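Side-chain contacts in putative mandelate racemase (Bordetella bronchiseptica, PDB 3OZY), which is of unknown function but, as a member of the enolase superfamily, probably uses bound magnesium to act on a carboxylate substrate: residues 90-93 and 94-98; 156-159 and 160-164; 238-241 and 242-246; 367-370 and 371-375. All coordinates share one frame; numbering follows the deposited sequence.

Interaction 1 (90-93 and 94-98). With MG (magnesium ion), chain D.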
loop_
_atom_site.group_PDB
_atom_site.type_symbol
_atom_site.label_atom_id
_atom_site.label_comp_id
_atom_site.label_asym_id
_atom_site.label_seq_id
_atom_site.Cartn_x
_atom_site.Cartn_y
_atom_site.Cartn_z
ATOM N N HIS A 90 2.767 13.505 -1.234
ATOM C CA HIS A 90 3.417 13.661 -2.534
ATOM C C HIS A 90 4.937 13.657 -2.427
ATOM O O HIS A 90 5.628 13.217 -3.350
ATOM C CB HIS A 90 2.943 14.942 -3.226
ATOM C CG HIS A 90 1.484 14.933 -3.537
ATOM N ND1 HIS A 90 0.947 14.134 -4.524
ATOM C CD2 HIS A 90 0.445 15.597 -2.981
ATOM C CE1 HIS A 90 -0.360 14.313 -4.567
ATOM N NE2 HIS A 90 -0.689 15.194 -3.643
ATOM N N GLY A 91 5.459 14.137 -1.304
ATOM C CA GLY A 91 6.898 14.212 -1.132
ATOM C C GLY A 91 7.539 12.865 -0.875
ATOM O O GLY A 91 8.629 12.593 -1.379
ATOM N N GLU A 92 6.859 12.014 -0.106
ATOM C CA GLU A 92 7.426 10.730 0.323
ATOM C C GLU A 92 6.511 9.518 0.216
ATOM O O GLU A 92 6.890 8.501 -0.349
ATOM C CB GLU A 92 7.878 10.797 1.790
ATOM C CG GLU A 92 9.210 11.484 2.019
ATOM C CD GLU A 92 10.409 10.591 1.732
ATOM O OE1 GLU A 92 10.237 9.463 1.227
ATOM O OE2 GLU A 92 11.540 11.030 2.027
ATOM N N VAL A 93 5.336 9.595 0.834
ATOM C CA VAL A 93 4.621 8.370 1.194
ATOM C C VAL A 93 4.025 7.603 0.012
ATOM O O VAL A 93 4.205 6.388 -0.085
ATOM C CB VAL A 93 3.560 8.643 2.283
ATOM C CG1 VAL A 93 2.697 7.410 2.525
ATOM C CG2 VAL A 93 4.237 9.089 3.577
ATOM N N SER A 94 3.335 8.291 -0.891
ATOM C CA SER A 94 2.692 7.592 -1.996
ATOM C C SER A 94 3.693 6.747 -2.788
ATOM O O SER A 94 3.550 5.533 -2.911
ATOM C CB SER A 94 1.984 8.577 -2.924
ATOM O OG SER A 94 1.361 7.870 -3.989
ATOM N N ARG A 95 4.736 7.388 -3.304
ATOM C CA ARG A 95 5.714 6.660 -4.103
ATOM C C ARG A 95 6.614 5.763 -3.266
ATOM O O ARG A 95 6.884 4.624 -3.645
ATOM C CB ARG A 95 6.590 7.616 -4.917
ATOM C CG ARG A 95 5.857 8.382 -6.003
ATOM C CD ARG A 95 6.859 9.191 -6.847
ATOM N NE ARG A 95 6.196 10.098 -7.792
ATOM C CZ ARG A 95 5.756 11.316 -7.485
ATOM N NH1 ARG A 95 5.916 11.808 -6.263
ATOM N NH2 ARG A 95 5.160 12.056 -8.412
ATOM N N ASN A 96 7.093 6.271 -2.137
ATOM C CA ASN A 96 8.194 5.607 -1.444
ATOM C C ASN A 96 7.763 4.650 -0.334
ATOM O O ASN A 96 8.592 3.917 0.206
ATOM C CB ASN A 96 9.228 6.627 -0.931
ATOM C CG ASN A 96 9.761 7.540 -2.034
ATOM O OD1 ASN A 96 9.718 7.209 -3.216
ATOM N ND2 ASN A 96 10.256 8.708 -1.637
ATOM N N LEU A 97 6.472 4.654 0.006
ATOM C CA LEU A 97 5.923 3.610 0.874
ATOM C C LEU A 97 4.738 2.883 0.244
ATOM O O LEU A 97 4.281 1.880 0.787
ATOM C CB LEU A 97 5.543 4.156 2.256
ATOM C CG LEU A 97 6.734 4.554 3.133
ATOM C CD1 LEU A 97 6.267 5.269 4.400
ATOM C CD2 LEU A 97 7.606 3.349 3.479
ATOM N N GLY A 98 4.269 3.365 -0.911
ATOM C CA GLY A 98 3.151 2.761 -1.625
ATOM C C GLY A 98 1.844 3.475 -1.361
ATOM O O GLY A 98 1.570 3.902 -0.238
HETATM MG MG MG D . -2.434 16.443 -2.957
HETATM O O HOH W 1 5.091 10.207 -2.972
HETATM O O HOH W 2 7.699 10.986 -3.881
HETATM O O HOH W 3 -1.881 18.683 -3.779
#
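In the last turns of helix 81-97, where a wider pi-type turn spans residues 90-93, E92 pairs twice with N96 across one helical turn. The amide nitrogen ND2 of N96 donates to E92 OE1 at 3.0 Å along an almost straight N-H line of 177°. The oxygen lies in the amide plane of N96; ND2 comes to it from above the carboxylate plane, and the two flat groups stand 80° apart. A bend of the glutamate chain at chi2 (-80°) brings its acid toward N96, while OE2 hydrogen-bonds a glycerol. The second link is backbone, from N96 N to E92 O at 2.9 Å. Asparagine suits the place, since its short side chain carries an N-H donor to the acid without adding charge.

The widened turn is bridged by water: R95 N donates to one water at 2.9 Å, which binds H90 O weakly, and R95 NH1 donates to another that reaches G91 O weakly. The long, extended chain of R95 goes on to bind the carbonyl oxygens of N203 and H385 in the second subunit. On the inner side, V93 CG1 lies 4.3 Å from L97 CB, and V93 also packs on I69, I104 and M107 of two neighbouring helices. H90 NE2 binds a magnesium ion at 2.2 Å, joined there by H86. G98, the first residue past the helix, has positive phi, which suits glycine. Histidines four residues apart form a typical two-point metal site along one helix.

Interaction 2 (156-159 and 160-164)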
loop_
_atom_site.group_PDB
_atom_site.type_symbol
_atom_site.label_atom_id
_atom_site.label_comp_id
_atom_site.label_asym_id
_atom_site.label_seq_id
_atom_site.Cartn_x
_atom_site.Cartn_y
_atom_site.Cartn_z
ATOM N N ALA A 156 -25.093 -16.551 21.227
ATOM C CA ALA A 156 -26.289 -15.890 21.729
ATOM C C ALA A 156 -26.083 -15.362 23.148
ATOM O O ALA A 156 -26.490 -14.250 23.463
ATOM C CB ALA A 156 -27.500 -16.828 21.659
ATOM N N ASP A 157 -25.445 -16.165 23.999
ATOM C CA ASP A 157 -25.138 -15.745 25.369
ATOM C C ASP A 157 -24.270 -14.493 25.361
ATOM O O ASP A 157 -24.516 -13.548 26.107
ATOM C CB ASP A 157 -24.388 -16.844 26.133
ATOM C CG ASP A 157 -25.290 -17.975 26.602
ATOM O OD1 ASP A 157 -26.534 -17.828 26.593
ATOM O OD2 ASP A 157 -24.734 -19.027 26.985
ATOM N N GLU A 158 -23.235 -14.489 24.522
ATOM C CA GLU A 158 -22.348 -13.336 24.505
ATOM C C GLU A 158 -23.084 -12.087 24.014
ATOM O O GLU A 158 -22.925 -11.004 24.585
ATOM C CB GLU A 158 -21.073 -13.583 23.695
ATOM C CG GLU A 158 -20.143 -12.398 23.839
ATOM C CD GLU A 158 -18.759 -12.585 23.262
ATOM O OE1 GLU A 158 -18.399 -13.712 22.847
ATOM O OE2 GLU A 158 -18.030 -11.561 23.248
ATOM N N LEU A 159 -23.908 -12.234 22.976
ATOM C CA LEU A 159 -24.694 -11.100 22.496
ATOM C C LEU A 159 -25.600 -10.557 23.589
ATOM O O LEU A 159 -25.644 -9.348 23.833
ATOM C CB LEU A 159 -25.527 -11.486 21.274
ATOM C CG LEU A 159 -26.419 -10.371 20.728
ATOM C CD1 LEU A 159 -25.582 -9.159 20.321
ATOM C CD2 LEU A 159 -27.247 -10.882 19.552
ATOM N N ALA A 160 -26.330 -11.453 24.247
ATOM C CA ALA A 160 -27.218 -11.042 25.329
ATOM C C ALA A 160 -26.453 -10.309 26.431
ATOM O O ALA A 160 -26.952 -9.338 26.990
ATOM C CB ALA A 160 -27.968 -12.244 25.899
ATOM N N GLY A 161 -25.237 -10.766 26.722
ATOM C CA GLY A 161 -24.380 -10.099 27.690
ATOM C C GLY A 161 -24.044 -8.660 27.310
ATOM O O GLY A 161 -24.117 -7.757 28.144
ATOM N N TRP A 162 -23.669 -8.428 26.051
ATOM C CA TRP A 162 -23.349 -7.061 25.619
ATOM C C TRP A 162 -24.589 -6.165 25.611
ATOM O O TRP A 162 -24.517 -4.981 25.955
ATOM C CB TRP A 162 -22.615 -7.047 24.259
ATOM C CG TRP A 162 -21.275 -7.688 24.357
ATOM C CD1 TRP A 162 -20.833 -8.779 23.669
ATOM C CD2 TRP A 162 -20.219 -7.320 25.250
ATOM N NE1 TRP A 162 -19.554 -9.102 24.064
ATOM C CE2 TRP A 162 -19.161 -8.226 25.041
ATOM C CE3 TRP A 162 -20.064 -6.309 26.208
ATOM C CZ2 TRP A 162 -17.960 -8.151 25.749
ATOM C CZ3 TRP A 162 -18.869 -6.238 26.911
ATOM C CH2 TRP A 162 -17.837 -7.152 26.678
ATOM N N VAL A 163 -25.732 -6.731 25.241
ATOM C CA VAL A 163 -26.992 -6.002 25.319
ATOM C C VAL A 163 -27.305 -5.600 26.768
ATOM O O VAL A 163 -27.725 -4.471 27.030
ATOM C CB VAL A 163 -28.150 -6.813 24.704
ATOM C CG1 VAL A 163 -29.487 -6.169 25.025
ATOM C CG2 VAL A 163 -27.957 -6.939 23.188
ATOM N N GLU A 164 -27.075 -6.520 27.703
ATOM C CA GLU A 164 -27.285 -6.236 29.124
ATOM C C GLU A 164 -26.395 -5.088 29.602
ATOM O O GLU A 164 -26.775 -4.321 30.490
ATOM C CB GLU A 164 -27.027 -7.497 29.956
ATOM C CG GLU A 164 -27.004 -7.272 31.463
ATOM C CD GLU A 164 -28.355 -6.872 32.021
ATOM O OE1 GLU A 164 -29.356 -6.928 31.273
ATOM O OE2 GLU A 164 -28.415 -6.505 33.213
#
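W162 lies alongside E158, one turn further along helix 152-164, and its indole can be traced outward from the backbone. A chi1 of -65° sets CG beside the backbone N, on the side of the preceding turn where E158 lies. W162 CB passes 3.8 Å from L159 O. At the ring itself, CG is near E158 O, and W162 CD1 comes closer to E158 O, at 3.2 Å. Next is W162 NE1, which has E158 CG 3.4 Å away and donates its N-H to E158 OE2 at 3.0 Å. This bond is nearly straight (169°): the oxygen sits at the ring edge, in the indole plane, and offers its anti lone pair, the one facing away from OE1. The next ring atom, W162 CE2, is 4.0 Å from E158 OE2.

Glutamate is well chosen here, since its extended chain is long enough to carry the acid level with NE1, and the bond restrains the rotation of the indole. Beneath this pair the ordinary helical bonds run from A160 N to A156 O and onward, and L159 CD1 touches V163 CG2 at 4.3 Å.

The helix belongs to the beta-alpha-beta crossover 139-146, 152-164, 169-173 of the barrel. On strand 139-146, E158 packs against I146 and W162 against A143. L159 bridges I146 and helix 178-192, where it meets M188 and V192, and D157 forms a salt bridge with R191 of that same helix.

Interaction 3 (238-241 and 242-246); sequences HRIL and RAQGT
Q244 sets CG beside its backbone N (chi1 -57°) and bends at chi2 (-49°), which folds its amide back over the end of helix 235-242 and brings it against I240. Q244 NE2 donates to I240 O at 2.9 Å, nearly straight (172°), with the oxygen in the amide plane; Q244 CG passes 3.5 Å from I240 O. The two side chains run the same way, and I240 CG2 lies 4.1 Å from Q244 NE2.

Backbone bonds complete the exit. A243 N still binds R239 O at 2.8 Å, but Q244 N reaches only as far back as L241 O, at 3.2 Å and from above the carbonyl plane. A water then donates to L241 O at 2.9 Å and accepts from T246 N. Residues 242-245 form a type I turn, and G245, which closes it, has positive phi, a conformation glycine takes easily. R239 and R242 direct their charge away, to E236 and D272, whereas L241 packs on L212 of helix 208-220 and I250 of strand 249-252.

The chemistry is that of a helix C-terminus: carbonyls losing their regular amide partners are satisfied by a glutamine side chain, a tightened turn and a water, with no charged group needed between the two segments.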
loop_
_atom_site.group_PDB
_atom_site.type_symbol
_atom_site.label_atom_id
_atom_site.label_comp_id
_atom_site.label_asym_id
_atom_site.label_seq_id
_atom_site.Cartn_x
_atom_site.Cartn_y
_atom_site.Cartn_z
ATOM N N HIS A 238 -18.108 -7.077 -4.747
ATOM C CA HIS A 238 -18.926 -6.292 -3.831
ATOM C C HIS A 238 -20.132 -5.709 -4.568
ATOM O O HIS A 238 -21.237 -5.641 -4.024
ATOM C CB HIS A 238 -18.088 -5.180 -3.186
ATOM C CG HIS A 238 -17.081 -5.664 -2.180
ATOM N ND1 HIS A 238 -15.860 -6.195 -2.538
ATOM C CD2 HIS A 238 -17.100 -5.657 -0.823
ATOM C CE1 HIS A 238 -15.176 -6.507 -1.448
ATOM N NE2 HIS A 238 -15.904 -6.184 -0.393
ATOM N N ARG A 239 -19.926 -5.293 -5.818
ATOM C CA ARG A 239 -21.048 -4.829 -6.625
ATOM C C ARG A 239 -22.086 -5.940 -6.789
ATOM O O ARG A 239 -23.287 -5.698 -6.668
ATOM C CB ARG A 239 -20.595 -4.328 -7.999
ATOM C CG ARG A 239 -21.755 -3.720 -8.806
ATOM C CD ARG A 239 -21.425 -3.580 -10.296
ATOM N NE ARG A 239 -21.323 -4.881 -10.945
ATOM C CZ ARG A 239 -22.359 -5.675 -11.205
ATOM N NH1 ARG A 239 -23.595 -5.303 -10.880
ATOM N NH2 ARG A 239 -22.156 -6.848 -11.791
ATOM N N ILE A 240 -21.619 -7.156 -7.055
ATOM C CA ILE A 240 -22.523 -8.290 -7.215
ATOM C C ILE A 240 -23.369 -8.496 -5.956
ATOM O O ILE A 240 -24.582 -8.717 -6.038
ATOM C CB ILE A 240 -21.737 -9.558 -7.581
ATOM C CG1 ILE A 240 -21.158 -9.405 -8.993
ATOM C CG2 ILE A 240 -22.635 -10.799 -7.500
ATOM C CD1 ILE A 240 -20.118 -10.438 -9.372
ATOM N N LEU A 241 -22.743 -8.409 -4.789
ATOM C CA LEU A 241 -23.484 -8.561 -3.534
ATOM C C LEU A 241 -24.518 -7.450 -3.360
ATOM O O LEU A 241 -25.671 -7.700 -3.020
ATOM C CB LEU A 241 -22.534 -8.580 -2.338
ATOM C CG LEU A 241 -21.580 -9.768 -2.268
ATOM C CD1 LEU A 241 -20.556 -9.574 -1.150
ATOM C CD2 LEU A 241 -22.373 -11.053 -2.060
ATOM N N ARG A 242 -24.098 -6.219 -3.612
ATOM C CA ARG A 242 -24.997 -5.090 -3.478
ATOM C C ARG A 242 -26.150 -5.155 -4.487
ATOM O O ARG A 242 -27.279 -4.764 -4.178
ATOM C CB ARG A 242 -24.189 -3.804 -3.619
ATOM C CG ARG A 242 -24.950 -2.579 -3.303
ATOM C CD ARG A 242 -24.007 -1.426 -3.087
ATOM N NE ARG A 242 -24.810 -0.230 -2.956
ATOM C CZ ARG A 242 -25.202 0.517 -3.980
ATOM N NH1 ARG A 242 -24.830 0.206 -5.216
ATOM N NH2 ARG A 242 -25.952 1.588 -3.765
ATOM N N ALA A 243 -25.867 -5.665 -5.683
ATOM C CA ALA A 243 -26.866 -5.776 -6.740
ATOM C C ALA A 243 -27.998 -6.739 -6.391
ATOM O O ALA A 243 -29.014 -6.790 -7.090
ATOM C CB ALA A 243 -26.199 -6.199 -8.047
ATOM N N GLN A 244 -27.843 -7.519 -5.322
ATOM C CA GLN A 244 -28.925 -8.413 -4.927
ATOM C C GLN A 244 -30.099 -7.640 -4.328
ATOM O O GLN A 244 -31.187 -8.189 -4.174
ATOM C CB GLN A 244 -28.431 -9.502 -3.967
ATOM C CG GLN A 244 -27.281 -10.337 -4.544
ATOM C CD GLN A 244 -27.560 -10.838 -5.957
ATOM O OE1 GLN A 244 -28.544 -11.540 -6.191
ATOM N NE2 GLN A 244 -26.695 -10.478 -6.905
ATOM N N GLY A 245 -29.874 -6.373 -3.995
ATOM C CA GLY A 245 -30.947 -5.498 -3.549
ATOM C C GLY A 245 -31.543 -5.848 -2.199
ATOM O O GLY A 245 -32.719 -5.588 -1.950
ATOM N N THR A 246 -30.748 -6.428 -1.311
ATOM C CA THR A 246 -31.258 -6.749 0.016
ATOM C C THR A 246 -31.146 -5.541 0.935
ATOM O O THR A 246 -30.450 -4.580 0.624
ATOM C CB THR A 246 -30.481 -7.907 0.681
ATOM O OG1 THR A 246 -29.217 -7.432 1.161
ATOM C CG2 THR A 246 -30.290 -9.095 -0.273
HETATM O O HOH W 4 -27.736 -6.614 -1.217
#

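Interaction 4 (367-370 and 371-375); sequences WDFV and AAHAW
The aromatic contact is between F369 and H373, whose rings form an offset stack with centroids 4.0 Å apart and planes inclined by 27°. H373 ND1 lies over one face of the phenyl ring, toward its rim, and F369 CE1 lies over a face of the imidazole. The closest atoms, F369 CE1 and H373 CE1, are 3.2 Å apart, a tight approach.

Hydrogen bonding holds this stack in place. H373 ND1 donates to F369 O at 2.8 Å, with the oxygen at the edge of the imidazole and in its plane. Histidine suits the site because one flat ring can both stack by its face and donate from its edge. Chi1 of -67° keeps its CG beside the backbone N, turning ND1 toward the preceding turn. Along the backbone, A371 N binds W367 O at 2.9 Å and H373 N binds V370 O at 3.1 Å, while A372 N shares a bond to D368 O with a weak one to F369 O. The small A371 and A372 fit this largely exposed side.

Side-chain packing places the helix on the N-terminal sheet: V370 makes apolar contact with L13 of strand 5-16 and L37 of strand 32-42, F369 and H373 both touch T15, and W367 reaches L37 and E39.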
loop_
_atom_site.group_PDB
_atom_site.type_symbol
_atom_site.label_atom_id
_atom_site.label_comp_id
_atom_site.label_asym_id
_atom_site.label_seq_id
_atom_site.Cartn_x
_atom_site.Cartn_y
_atom_site.Cartn_z
ATOM N N TRP A 367 1.262 8.741 31.190
ATOM C CA TRP A 367 2.624 8.552 30.711
ATOM C C TRP A 367 3.401 7.515 31.523
ATOM O O TRP A 367 4.374 6.946 31.036
ATOM C CB TRP A 367 3.359 9.892 30.617
ATOM C CG TRP A 367 2.805 10.764 29.513
ATOM C CD1 TRP A 367 1.925 11.798 29.647
ATOM C CD2 TRP A 367 3.081 10.651 28.110
ATOM N NE1 TRP A 367 1.645 12.345 28.415
ATOM C CE2 TRP A 367 2.341 11.658 27.456
ATOM C CE3 TRP A 367 3.881 9.796 27.343
ATOM C CZ2 TRP A 367 2.381 11.838 26.075
ATOM C CZ3 TRP A 367 3.923 9.979 25.971
ATOM C CH2 TRP A 367 3.178 10.994 25.353
ATOM N N ASP A 368 2.956 7.249 32.747
ATOM C CA ASP A 368 3.554 6.169 33.522
ATOM C C ASP A 368 3.195 4.827 32.884
ATOM O O ASP A 368 4.039 3.938 32.761
ATOM C CB ASP A 368 3.101 6.221 34.984
ATOM C CG ASP A 368 3.605 7.459 35.708
ATOM O OD1 ASP A 368 4.686 7.965 35.347
ATOM O OD2 ASP A 368 2.918 7.920 36.641
ATOM N N PHE A 369 1.938 4.682 32.468
ATOM C CA PHE A 369 1.526 3.482 31.753
ATOM C C PHE A 369 2.354 3.323 30.473
ATOM O O PHE A 369 2.863 2.244 30.188
ATOM C CB PHE A 369 0.024 3.515 31.447
ATOM C CG PHE A 369 -0.433 2.394 30.561
ATOM C CD1 PHE A 369 -0.868 1.198 31.103
ATOM C CD2 PHE A 369 -0.409 2.533 29.180
ATOM C CE1 PHE A 369 -1.276 0.161 30.287
ATOM C CE2 PHE A 369 -0.812 1.491 28.358
ATOM C CZ PHE A 369 -1.248 0.310 28.913
ATOM N N VAL A 370 2.504 4.407 29.714
ATOM C CA VAL A 370 3.304 4.376 28.492
ATOM C C VAL A 370 4.718 3.874 28.775
ATOM O O VAL A 370 5.207 2.954 28.125
ATOM C CB VAL A 370 3.358 5.770 27.823
ATOM C CG1 VAL A 370 4.346 5.780 26.663
ATOM C CG2 VAL A 370 1.961 6.178 27.352
ATOM N N ALA A 371 5.364 4.473 29.772
ATOM C CA ALA A 371 6.736 4.105 30.104
ATOM C C ALA A 371 6.864 2.633 30.505
ATOM O O ALA A 371 7.886 2.000 30.240
ATOM C CB ALA A 371 7.273 5.010 31.202
ATOM N N ALA A 372 5.822 2.090 31.130
ATOM C CA ALA A 372 5.858 0.710 31.622
ATOM C C ALA A 372 5.491 -0.346 30.578
ATOM O O ALA A 372 5.552 -1.539 30.862
ATOM C CB ALA A 372 4.964 0.556 32.849
ATOM N N HIS A 373 5.107 0.083 29.378
ATOM C CA HIS A 373 4.673 -0.876 28.360
ATOM C C HIS A 373 5.426 -0.766 27.040
ATOM O O HIS A 373 4.867 -1.026 25.965
ATOM C CB HIS A 373 3.158 -0.797 28.154
ATOM C CG HIS A 373 2.381 -1.265 29.341
ATOM N ND1 HIS A 373 2.089 -0.442 30.406
ATOM C CD2 HIS A 373 1.870 -2.480 29.650
ATOM C CE1 HIS A 373 1.417 -1.126 31.316
ATOM N NE2 HIS A 373 1.268 -2.364 30.879
ATOM N N ALA A 374 6.699 -0.409 27.120
ATOM C CA ALA A 374 7.536 -0.387 25.929
ATOM C C ALA A 374 7.590 -1.758 25.260
ATOM O O ALA A 374 7.766 -2.788 25.914
ATOM C CB ALA A 374 8.937 0.103 26.269
ATOM N N TRP A 375 7.437 -1.764 23.943
ATOM C CA TRP A 375 7.524 -2.971 23.142
ATOM C C TRP A 375 8.903 -3.608 23.260
ATOM O O TRP A 375 9.921 -2.914 23.246
ATOM C CB TRP A 375 7.240 -2.590 21.691
ATOM C CG TRP A 375 7.303 -3.674 20.659
ATOM C CD1 TRP A 375 6.632 -4.866 20.649
ATOM C CD2 TRP A 375 8.018 -3.605 19.420
ATOM N NE1 TRP A 375 6.913 -5.555 19.490
ATOM C CE2 TRP A 375 7.765 -4.802 18.722
ATOM C CE3 TRP A 375 8.867 -2.651 18.844
ATOM C CZ2 TRP A 375 8.325 -5.069 17.469
ATOM C CZ3 TRP A 375 9.422 -2.914 17.605
ATOM C CH2 TRP A 375 9.150 -4.112 16.930
#

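All four contacts are local, each joining residues about one turn apart near or along a helix, and none touches another. Interaction 1 is largely buried and meets the second subunit over much of its length, so waters and intersubunit bonds add to its polar chemistry. The other three are only partly buried. Interactions 2 and 3 lie on different helices round the barrel, about 30 Å apart between centres: the former closes a side-chain pair along a regular helix, the latter uses an amide to finish one. Interaction 4, which packs on the N-terminal sheet, likewise answers a helix-end carbonyl with a side-chain N-H, but adds aromatic stacking. Only interaction 1 contains a metal ligand.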